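Local atomic coordinates of transcription regulator AmtR (Mycobacterium smegmatis, PDB entry 5E57), a protein that probably binds DNA as a TetR-family transcription factor and takes part in nitrogen regulation. Residues Asp15-Leu20 with Asp57-Gly62; Ala136-Glu141 with Gly180-Leu185. All blocks are in the same frame, centred on the assembly; numbering follows the deposited sequence.

In the fold
From the N terminus, the chain runs through helix 9-23, the predicted helix-turn-helix and then helix 52-61, whose last turn folds back on the first helix; interaction 1 thereby closes a loop of 36 residues made largely of the DNA-binding unit. The chain then passes through helices 65-75 and 82-98 into the long helix 118-142. Interaction 2 closes a second loop, of 38 residues, between the end of that helix and the end of helix 173-183. The two loops follow in series, neither nesting nor crossing. The centres of interactions 1 and 2 are 33 Å apart. They lie on opposite sides of the chain's centre, one at the predicted DNA-binding end and one near the second subunit.

Interaction 1 of 2, residues Asp15-Leu20 with Asp57-Gly62; sequences DAAAEL and DALLAG
In this TetR-type regulator helix 52-61, which follows the predicted helix-turn-helix, packs on the first helix, 9-23, through Leu59, set against Ala17 and Ala18. The closest CA atoms of the two segments, those of Ala18 and Leu59, are 7.2 Å apart, and the side chains that meet here, Ala17, Ala18 and Leu59, are all apolar. Leu59 divides its two methyls between the two alanines. CD2 meets the methyl of Ala18, with 4.0 Å between Leu59 CD2 and Ala18 CB. The other branch lies over the backbone at the start of Ala18, Leu59 CD1 standing 4.1 Å from Ala18 N, and reaches more loosely toward Ala17, where CD1 of Leu59 and CB of Ala17 are 4.3 Å apart. The torsions explain this reach: CG is anti to the carbonyl carbon (chi1 -64°) and CD1 continues the chain nearly anti to CA (chi2 166°), so the branched end is carried out from its own helix and set down on the neighbouring one.

Leu59 also touches Leu14 and Phe21, so that it packs against residues 14, 17, 18 and 21, the i, i+3, i+4, i+7 set that makes a hole for a single knob, Leu59. Alanine suits the two middle positions because a lone methyl lets the leucine come down almost to the helix backbone, while the larger Leu14 and Phe21 occupy the ends. Beyond the contact, Ala17 packs on Ile34 of helix 31-38, within the predicted helix-turn-helix, and Ala18 on Leu103.

With all three touching residues buried and only carbon surfaces joined between side chains, the attraction is dispersion and the exclusion of water. Such a joint has no directional bonds of its own, and its fit depends on shape.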
loop_
_atom_site.group_PDB
_atom_site.type_symbol
_atom_site.label_atom_id
_atom_site.label_comp_id
_atom_site.label_asym_id
_atom_site.label_seq_id
_atom_site.Cartn_x
_atom_site.Cartn_y
_atom_site.Cartn_z
ATOM N N ASP A 15 -1.342 -2.279 -23.418
ATOM C CA ASP A 15 -0.654 -3.401 -22.818
ATOM C C ASP A 15 0.860 -3.190 -22.794
ATOM O O ASP A 15 1.526 -3.542 -21.801
ATOM C CB ASP A 15 -1.005 -4.749 -23.496
ATOM C CG ASP A 15 -0.234 -5.944 -22.852
ATOM O OD1 ASP A 15 -0.347 -6.241 -21.615
ATOM O OD2 ASP A 15 0.501 -6.599 -23.595
ATOM N N ALA A 16 1.413 -2.680 -23.914
ATOM C CA ALA A 16 2.811 -2.438 -24.019
ATOM C C ALA A 16 3.263 -1.335 -23.031
ATOM O O ALA A 16 4.295 -1.476 -22.381
ATOM C CB ALA A 16 3.172 -2.079 -25.464
ATOM N N ALA A 17 2.482 -0.264 -22.917
ATOM C CA ALA A 17 2.787 0.830 -21.986
ATOM C C ALA A 17 2.667 0.363 -20.522
ATOM O O ALA A 17 3.451 0.818 -19.649
ATOM C CB ALA A 17 1.845 2.005 -22.226
ATOM N N ALA A 18 1.673 -0.483 -20.231
ATOM C CA ALA A 18 1.501 -0.924 -18.794
ATOM C C ALA A 18 2.751 -1.695 -18.379
ATOM O O ALA A 18 3.259 -1.600 -17.282
ATOM C CB ALA A 18 0.244 -1.778 -18.631
ATOM N N GLU A 19 3.274 -2.456 -19.303
ATOM C CA GLU A 19 4.483 -3.200 -19.014
ATOM C C GLU A 19 5.673 -2.271 -18.699
ATOM O O GLU A 19 6.370 -2.446 -17.698
ATOM C CB GLU A 19 4.835 -4.136 -20.169
ATOM C CG GLU A 19 6.216 -4.757 -19.957
ATOM C CD GLU A 19 6.498 -5.944 -20.870
ATOM O OE1 GLU A 19 5.706 -6.219 -21.766
ATOM O OE2 GLU A 19 7.551 -6.569 -20.681
ATOM N N LEU A 20 5.929 -1.322 -19.586
ATOM C CA LEU A 20 7.092 -0.481 -19.488
ATOM C C LEU A 20 6.904 0.446 -18.339
ATOM O O LEU A 20 7.867 0.737 -17.611
ATOM C CB LEU A 20 7.307 0.301 -20.787
ATOM C CG LEU A 20 7.603 -0.583 -21.991
ATOM C CD1 LEU A 20 7.177 0.075 -23.266
ATOM C CD2 LEU A 20 9.087 -0.966 -22.014
ATOM N N ASP A 57 -3.588 7.994 -18.365
ATOM C CA ASP A 57 -4.974 8.231 -17.956
ATOM C C ASP A 57 -5.860 7.043 -18.229
ATOM O O ASP A 57 -6.602 6.620 -17.341
ATOM C CB ASP A 57 -5.562 9.466 -18.611
ATOM C CG ASP A 57 -6.287 10.372 -17.584
ATOM O OD1 ASP A 57 -6.197 10.116 -16.336
ATOM O OD2 ASP A 57 -6.942 11.331 -18.058
ATOM N N ALA A 58 -5.774 6.467 -19.431
ATOM C CA ALA A 58 -6.614 5.332 -19.716
ATOM C C ALA A 58 -6.243 4.117 -18.810
ATOM O O ALA A 58 -7.096 3.443 -18.301
ATOM C CB ALA A 58 -6.527 5.003 -21.168
ATOM N N LEU A 59 -4.966 3.857 -18.594
ATOM C CA LEU A 59 -4.568 2.781 -17.698
ATOM C C LEU A 59 -5.094 2.948 -16.294
ATOM O O LEU A 59 -5.654 2.011 -15.755
ATOM C CB LEU A 59 -3.046 2.618 -17.662
ATOM C CG LEU A 59 -2.407 2.190 -18.969
ATOM C CD1 LEU A 59 -0.917 2.377 -18.928
ATOM C CD2 LEU A 59 -2.779 0.742 -19.293
ATOM N N LEU A 60 -4.950 4.147 -15.727
ATOM C CA LEU A 60 -5.430 4.405 -14.371
ATOM C C LEU A 60 -6.936 4.281 -14.230
ATOM O O LEU A 60 -7.455 3.689 -13.269
ATOM C CB LEU A 60 -5.005 5.798 -13.870
ATOM C CG LEU A 60 -3.531 6.127 -13.697
ATOM C CD1 LEU A 60 -3.273 7.612 -13.425
ATOM C CD2 LEU A 60 -2.886 5.284 -12.603
ATOM N N ALA A 61 -7.659 4.842 -15.182
ATOM C CA ALA A 61 -9.112 4.785 -15.155
ATOM C C ALA A 61 -9.606 3.305 -15.200
ATOM O O ALA A 61 -10.560 2.963 -14.527
ATOM C CB ALA A 61 -9.690 5.563 -16.359
ATOM N N GLY A 62 -8.969 2.444 -16.001
ATOM C CA GLY A 62 -9.406 1.032 -16.033
ATOM C C GLY A 62 -9.172 0.340 -14.692
ATOM O O GLY A 62 -9.668 -0.717 -14.485
#

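Interaction 2 of 2, residues Ala136-Glu141 with Gly180-Leu185; sequences AAVIAE and GALRVL
The backbones draw closest where Ile139, near the end of helix 118-142, faces Leu185, just beyond helix 173-183, their CA atoms 5.4 Å apart. At this point the chain is leaving its helix: Leu185 N bonds to Leu182 O, three residues back, and the residue swings toward the neighbouring helix. Its side chain has the largest share of the contact. With CG swung to the side of its backbone N (chi1 -56°) and the chain extended beyond, the two methyls are presented to Val138 and Ile139. One prong touches the branch point of the valine, Leu185 CD1 lying 3.8 Å from Val138 CB. The other meets the end of the isoleucine, with 3.7 Å between Leu185 CD2 and Ile139 CD1, and both side chains cross that of Leu185 at about a right angle.

Val138 turns CG1 anti to its own nitrogen (chi1 174°), which lets this methyl serve two neighbours: it borders Leu185 and also lies 4.0 Å from Leu182 CD2. Leu182, one turn back, brings only its end into the contact. Beta-branched residues suit the broad, stiff surface that the leucine fork needs, and the longer arm of Ile139 reaches across Leu185, with Ile139 CG1 3.8 Å from Leu185 O. That carbonyl oxygen is buried by the contact and has no hydrogen-bond partner in the model, a polar cost within an otherwise greasy patch.

Leu85 of helix 82-98 touches both Val138 and Leu185, while Pro152 packs on Leu185. Close by, Val184 rests on Gly180 of the second subunit. The arrangement is interlocked aliphatic packing between helix ends, as expected in the all-helical C-terminal domain of TetR-type regulators, here joining the long helix 118-142 to a helix that borders the other subunit.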
loop_
_atom_site.group_PDB
_atom_site.type_symbol
_atom_site.label_atom_id
_atom_site.label_comp_id
_atom_site.label_asym_id
_atom_site.label_seq_id
_atom_site.Cartn_x
_atom_site.Cartn_y
_atom_site.Cartn_z
ATOM N N ALA A 136 -18.136 2.792 7.562
ATOM C CA ALA A 136 -18.655 3.514 8.742
ATOM C C ALA A 136 -20.021 2.909 9.160
ATOM O O ALA A 136 -20.339 2.838 10.345
ATOM C CB ALA A 136 -18.794 4.995 8.447
ATOM N N ALA A 137 -20.793 2.411 8.194
ATOM C CA ALA A 137 -22.068 1.757 8.531
ATOM C C ALA A 137 -21.817 0.346 9.142
ATOM O O ALA A 137 -22.568 -0.113 10.026
ATOM C CB ALA A 137 -22.994 1.698 7.279
ATOM N N VAL A 138 -20.748 -0.346 8.727
ATOM C CA VAL A 138 -20.490 -1.671 9.306
ATOM C C VAL A 138 -20.081 -1.476 10.758
ATOM O O VAL A 138 -20.501 -2.226 11.674
ATOM C CB VAL A 138 -19.402 -2.461 8.548
ATOM C CG1 VAL A 138 -19.078 -3.740 9.288
ATOM C CG2 VAL A 138 -19.824 -2.721 7.101
ATOM N N ILE A 139 -19.252 -0.459 10.958
ATOM C CA ILE A 139 -18.840 -0.068 12.276
ATOM C C ILE A 139 -20.036 0.223 13.208
ATOM O O ILE A 139 -20.060 -0.285 14.335
ATOM C CB ILE A 139 -17.875 1.136 12.253
ATOM C CG1 ILE A 139 -16.491 0.689 11.719
ATOM C CG2 ILE A 139 -17.662 1.682 13.655
ATOM C CD1 ILE A 139 -15.622 1.851 11.246
ATOM N N ALA A 140 -20.981 1.059 12.756
ATOM C CA ALA A 140 -22.142 1.403 13.568
ATOM C C ALA A 140 -22.933 0.139 13.905
ATOM O O ALA A 140 -23.244 -0.074 15.053
ATOM C CB ALA A 140 -23.018 2.435 12.861
ATOM N N GLU A 141 -23.199 -0.708 12.907
ATOM C CA GLU A 141 -23.944 -1.944 13.083
ATOM C C GLU A 141 -23.310 -2.960 14.021
ATOM O O GLU A 141 -24.036 -3.765 14.586
ATOM C CB GLU A 141 -24.214 -2.633 11.741
ATOM N N GLY A 180 -10.223 -9.679 6.532
ATOM C CA GLY A 180 -9.534 -8.650 7.272
ATOM C C GLY A 180 -10.240 -7.320 7.277
ATOM O O GLY A 180 -10.265 -6.644 8.306
ATOM N N ALA A 181 -10.790 -6.939 6.123
ATOM C CA ALA A 181 -11.396 -5.633 5.981
ATOM C C ALA A 181 -12.622 -5.531 6.855
ATOM O O ALA A 181 -12.879 -4.482 7.433
ATOM C CB ALA A 181 -11.765 -5.367 4.534
ATOM N N LEU A 182 -13.319 -6.646 7.024
ATOM C CA LEU A 182 -14.386 -6.766 7.998
ATOM C C LEU A 182 -13.973 -6.919 9.463
ATOM O O LEU A 182 -14.566 -6.235 10.333
ATOM C CB LEU A 182 -15.398 -7.811 7.489
ATOM C CG LEU A 182 -16.099 -6.833 6.479
ATOM C CD1 LEU A 182 -15.932 -7.128 5.016
ATOM C CD2 LEU A 182 -17.518 -6.500 6.889
ATOM N N ARG A 183 -12.937 -7.701 9.762
ATOM C CA ARG A 183 -12.469 -7.692 11.150
ATOM C C ARG A 183 -11.985 -6.398 11.700
ATOM O O ARG A 183 -12.171 -6.123 12.914
ATOM C CB ARG A 183 -11.405 -8.737 11.410
ATOM C CG ARG A 183 -11.957 -10.094 11.235
ATOM C CD ARG A 183 -10.881 -11.079 11.571
ATOM N NE ARG A 183 -11.362 -12.383 11.199
ATOM C CZ ARG A 183 -11.929 -13.196 12.035
ATOM N NH1 ARG A 183 -12.040 -12.860 13.342
ATOM N NH2 ARG A 183 -12.373 -14.377 11.568
ATOM N N VAL A 184 -11.396 -5.559 10.867
ATOM C CA VAL A 184 -10.829 -4.313 11.397
ATOM C C VAL A 184 -11.944 -3.391 11.767
ATOM O O VAL A 184 -11.712 -2.412 12.526
ATOM C CB VAL A 184 -9.891 -3.508 10.454
ATOM C CG1 VAL A 184 -8.643 -4.267 10.234
ATOM C CG2 VAL A 184 -10.543 -3.184 9.116
ATOM N N LEU A 185 -13.128 -3.667 11.233
ATOM C CA LEU A 185 -14.295 -2.851 11.581
ATOM C C LEU A 185 -15.116 -3.389 12.756
ATOM O O LEU A 185 -16.131 -2.822 13.071
ATOM C CB LEU A 185 -15.217 -2.777 10.397
ATOM C CG LEU A 185 -14.569 -2.262 9.139
ATOM C CD1 LEU A 185 -15.618 -2.298 8.029
ATOM C CD2 LEU A 185 -13.987 -0.880 9.332
#